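Local coordinates for DUF3887 domain-containing protein (Ruminococcus gnavus, PDB 4HYZ) that is of unknown function but belongs to the DUF3887 family of the NTF2 clan and, having a predicted signal peptide, is probably exported, at residues T72-I77 with G85-V90. Sequence-based numbering, arbitrary orientation.
Sequences TYLGQI and GVIIVV
The Y73 ring lies alongside V86 on one face of the sheet, the two side chains running the same way. CG of Y73 stands anti to its carbonyl carbon (chi1 -58°), and the CD1-CE1 side of the ring comes against V86, with CE1 3.7 Å from V86 CG2. V86 holds CG2 anti to its backbone N, turned to the tyrosine, and CG1 in the crowded position between N and carbonyl carbon. The two residues form a non-hydrogen-bonded antiparallel pair. Beside them, V86 CA is 3.3 Å from T72 O, a CA-H...O contact, and Y73 CA makes the reciprocal one to G85 O.

T72, L74 and I87 lie on the other face. The methyls L74 CD1 and I87 CD1 touch at 3.8 Å where the two side chains cross obliquely. T72 and I87 are a hydrogen-bonded pair: I87 N reaches T72 O at 2.8 Å, nearly straight (170°) and in the carbonyl plane. T72 N bonds back to I87 O, also in plane. A water bridges that same oxygen and T72 OG1, so I87 O accepts two bonds. L74 and G85 close a second ring of paired bonds, with G85 N to L74 O at 2.8 Å. Here both donors sit well above the carbonyl planes, unlike those of the T72-I87 pair.

The contact is part of the beta hairpin of strands 65-78 and 81-92, in an antiparallel sheet packed against helix 13-28, consistent with an NTF2-like fold. Y73 packs on K13 and R17, and V86 on A20, all of that helix; Y73 OH also bonds a glycerol, probably from crystallisation. On the opposite face, T72 and I87 pack on I3 of the second subunit. Strand 95-103 continues the sheet beyond V86, through L101, and strand 2-4 flanks G75 through L4.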
ATOM      1  N   THR A  72       9.295  -6.086   1.403  1.00 39.32           N
ATOM      2  CA  THR A  72       8.204  -5.173   1.019  1.00 39.37           C
ATOM      3  C   THR A  72       8.047  -5.290  -0.491  1.00 38.71           C
ATOM      4  O   THR A  72       9.002  -5.037  -1.203  1.00 39.31           O
ATOM      5  CB  THR A  72       8.492  -3.722   1.448  1.00 44.24           C
ATOM      6  OG1 THR A  72       8.778  -3.676   2.837  1.00 51.51           O
ATOM      7  CG2 THR A  72       7.372  -2.786   1.089  1.00 36.03           C
ATOM      8  N   TYR A  73       6.860  -5.629  -0.978  1.00 33.22           N
ATOM      9  CA  TYR A  73       6.597  -5.861  -2.398  1.00 29.58           C
ATOM     10  C   TYR A  73       5.910  -4.688  -3.064  1.00 30.81           C
ATOM     11  O   TYR A  73       5.009  -4.086  -2.502  1.00 30.78           O
ATOM     12  CB  TYR A  73       5.763  -7.161  -2.583  1.00 28.35           C
ATOM     13  CG  TYR A  73       6.470  -8.365  -1.998  1.00 29.69           C
ATOM     14  CD1 TYR A  73       7.426  -9.062  -2.735  1.00 31.04           C
ATOM     15  CD2 TYR A  73       6.229  -8.778  -0.687  1.00 30.38           C
ATOM     16  CE1 TYR A  73       8.107 -10.156  -2.195  1.00 31.04           C
ATOM     17  CE2 TYR A  73       6.904  -9.874  -0.136  1.00 31.10           C
ATOM     18  CZ  TYR A  73       7.832 -10.569  -0.904  1.00 37.31           C
ATOM     19  OH  TYR A  73       8.528 -11.643  -0.388  1.00 36.24           O
ATOM     20  N   LEU A  74       6.341  -4.372  -4.283  1.00 27.16           N
ATOM     21  CA  LEU A  74       5.800  -3.262  -5.064  1.00 28.56           C
ATOM     22  C   LEU A  74       5.740  -3.687  -6.510  1.00 31.09           C
ATOM     23  O   LEU A  74       6.171  -4.783  -6.864  1.00 28.76           O
ATOM     24  CB  LEU A  74       6.673  -1.988  -4.906  1.00 30.50           C
ATOM     25  CG  LEU A  74       6.851  -1.399  -3.489  1.00 37.06           C
ATOM     26  CD1 LEU A  74       7.976  -0.368  -3.474  1.00 40.20           C
ATOM     27  CD2 LEU A  74       5.592  -0.660  -3.048  1.00 36.05           C
ATOM     28  N   GLY A  75       5.192  -2.838  -7.345  1.00 28.50           N
ATOM     29  CA  GLY A  75       5.080  -3.163  -8.765  1.00 26.57           C
ATOM     30  C   GLY A  75       4.990  -1.924  -9.613  1.00 30.61           C
ATOM     31  O   GLY A  75       4.860  -0.794  -9.111  1.00 28.85           O
ATOM     32  N   GLN A  76       5.093  -2.135 -10.906  1.00 31.86           N
ATOM     33  CA  GLN A  76       5.002  -1.053 -11.880  1.00 33.99           C
ATOM     34  C   GLN A  76       4.515  -1.593 -13.215  1.00 37.70           C
ATOM     35  O   GLN A  76       4.906  -2.691 -13.627  1.00 38.12           O
ATOM     36  CB  GLN A  76       6.383  -0.379 -12.064  1.00 35.67           C
ATOM     37  CG  GLN A  76       6.317   0.869 -12.962  1.00 49.29           C
ATOM     38  CD  GLN A  76       7.643   1.569 -13.186  1.00 53.78           C
ATOM     39  OE1 GLN A  76       8.676   1.187 -12.663  1.00 50.34           O
ATOM     40  NE2 GLN A  76       7.638   2.636 -13.964  1.00 43.78           N
ATOM     41  N   ILE A  77       3.682  -0.818 -13.880  1.00 34.70           N
ATOM     42  CA  ILE A  77       3.234  -1.079 -15.228  1.00 37.12           C
ATOM     43  C   ILE A  77       3.835   0.062 -16.055  1.00 45.41           C
ATOM     44  O   ILE A  77       3.605   1.230 -15.750  1.00 45.20           O
ATOM     45  CB  ILE A  77       1.709  -1.295 -15.385  1.00 40.60           C
ATOM     46  CG1 ILE A  77       1.323  -2.595 -14.636  1.00 39.35           C
ATOM     47  CG2 ILE A  77       1.374  -1.423 -16.882  1.00 43.35           C
ATOM     48  CD1 ILE A  77      -0.063  -2.705 -14.236  1.00 49.11           C
ATOM     49  N   GLY A  85       8.614  -5.603  -7.922  1.00 35.45           N
ATOM     50  CA  GLY A  85       9.688  -5.091  -7.092  1.00 34.92           C
ATOM     51  C   GLY A  85       9.664  -5.583  -5.660  1.00 39.07           C
ATOM     52  O   GLY A  85       8.614  -5.961  -5.126  1.00 36.87           O
ATOM     53  N   VAL A  86      10.841  -5.559  -5.032  1.00 36.22           N
ATOM     54  CA  VAL A  86      10.974  -5.958  -3.650  1.00 36.21           C
ATOM     55  C   VAL A  86      12.031  -5.090  -2.977  1.00 38.65           C
ATOM     56  O   VAL A  86      13.077  -4.804  -3.549  1.00 39.24           O
ATOM     57  CB  VAL A  86      11.232  -7.484  -3.471  1.00 40.08           C
ATOM     58  CG1 VAL A  86      12.610  -7.909  -3.990  1.00 39.97           C
ATOM     59  CG2 VAL A  86      11.043  -7.919  -2.021  1.00 41.12           C
ATOM     60  N   ILE A  87      11.707  -4.630  -1.774  1.00 34.88           N
ATOM     61  CA  ILE A  87      12.616  -3.945  -0.873  1.00 35.79           C
ATOM     62  C   ILE A  87      12.902  -4.985   0.205  1.00 41.50           C
ATOM     63  O   ILE A  87      11.982  -5.424   0.895  1.00 41.89           O
ATOM     64  CB  ILE A  87      12.112  -2.598  -0.336  1.00 39.30           C
ATOM     65  CG1 ILE A  87      11.669  -1.680  -1.532  1.00 38.97           C
ATOM     66  CG2 ILE A  87      13.226  -1.980   0.520  1.00 39.58           C
ATOM     67  CD1 ILE A  87      10.992  -0.394  -1.128  1.00 51.68           C
ATOM     68  N   ILE A  88      14.124  -5.494   0.236  1.00 38.09           N
ATOM     69  CA  ILE A  88      14.485  -6.567   1.168  1.00 36.65           C
ATOM     70  C   ILE A  88      15.595  -6.082   2.091  1.00 40.55           C
ATOM     71  O   ILE A  88      16.533  -5.412   1.661  1.00 41.21           O
ATOM     72  CB  ILE A  88      14.840  -7.898   0.424  1.00 36.65           C
ATOM     73  CG1 ILE A  88      15.214  -9.061   1.402  1.00 38.15           C
ATOM     74  CG2 ILE A  88      15.888  -7.689  -0.673  1.00 31.23           C
ATOM     75  CD1 ILE A  88      15.266 -10.474   0.727  1.00 44.01           C
ATOM     76  N   VAL A  89      15.430  -6.371   3.374  1.00 38.09           N
ATOM     77  CA  VAL A  89      16.394  -6.020   4.405  1.00 41.09           C
ATOM     78  C   VAL A  89      17.532  -7.026   4.364  1.00 46.15           C
ATOM     79  O   VAL A  89      17.288  -8.232   4.357  1.00 44.79           O
ATOM     80  CB  VAL A  89      15.750  -5.965   5.819  1.00 45.87           C
ATOM     81  CG1 VAL A  89      16.802  -5.747   6.902  1.00 48.91           C
ATOM     82  CG2 VAL A  89      14.683  -4.887   5.886  1.00 45.16           C
ATOM     83  N   VAL A  90      18.766  -6.532   4.319  1.00 45.30           N
ATOM     84  CA  VAL A  90      19.957  -7.376   4.398  1.00 45.93           C
ATOM     85  C   VAL A  90      20.710  -6.905   5.649  1.00 52.45           C
ATOM     86  O   VAL A  90      21.051  -5.722   5.775  1.00 52.43           O
ATOM     87  CB  VAL A  90      20.818  -7.415   3.120  1.00 48.68           C
ATOM     88  CG1 VAL A  90      21.956  -8.400   3.287  1.00 48.94           C
ATOM     89  CG2 VAL A  90      19.971  -7.798   1.905  1.00 46.79           C
TER
HETATM   90  O   HOH W   1      11.339  -4.571   3.693  1.00 35.34           O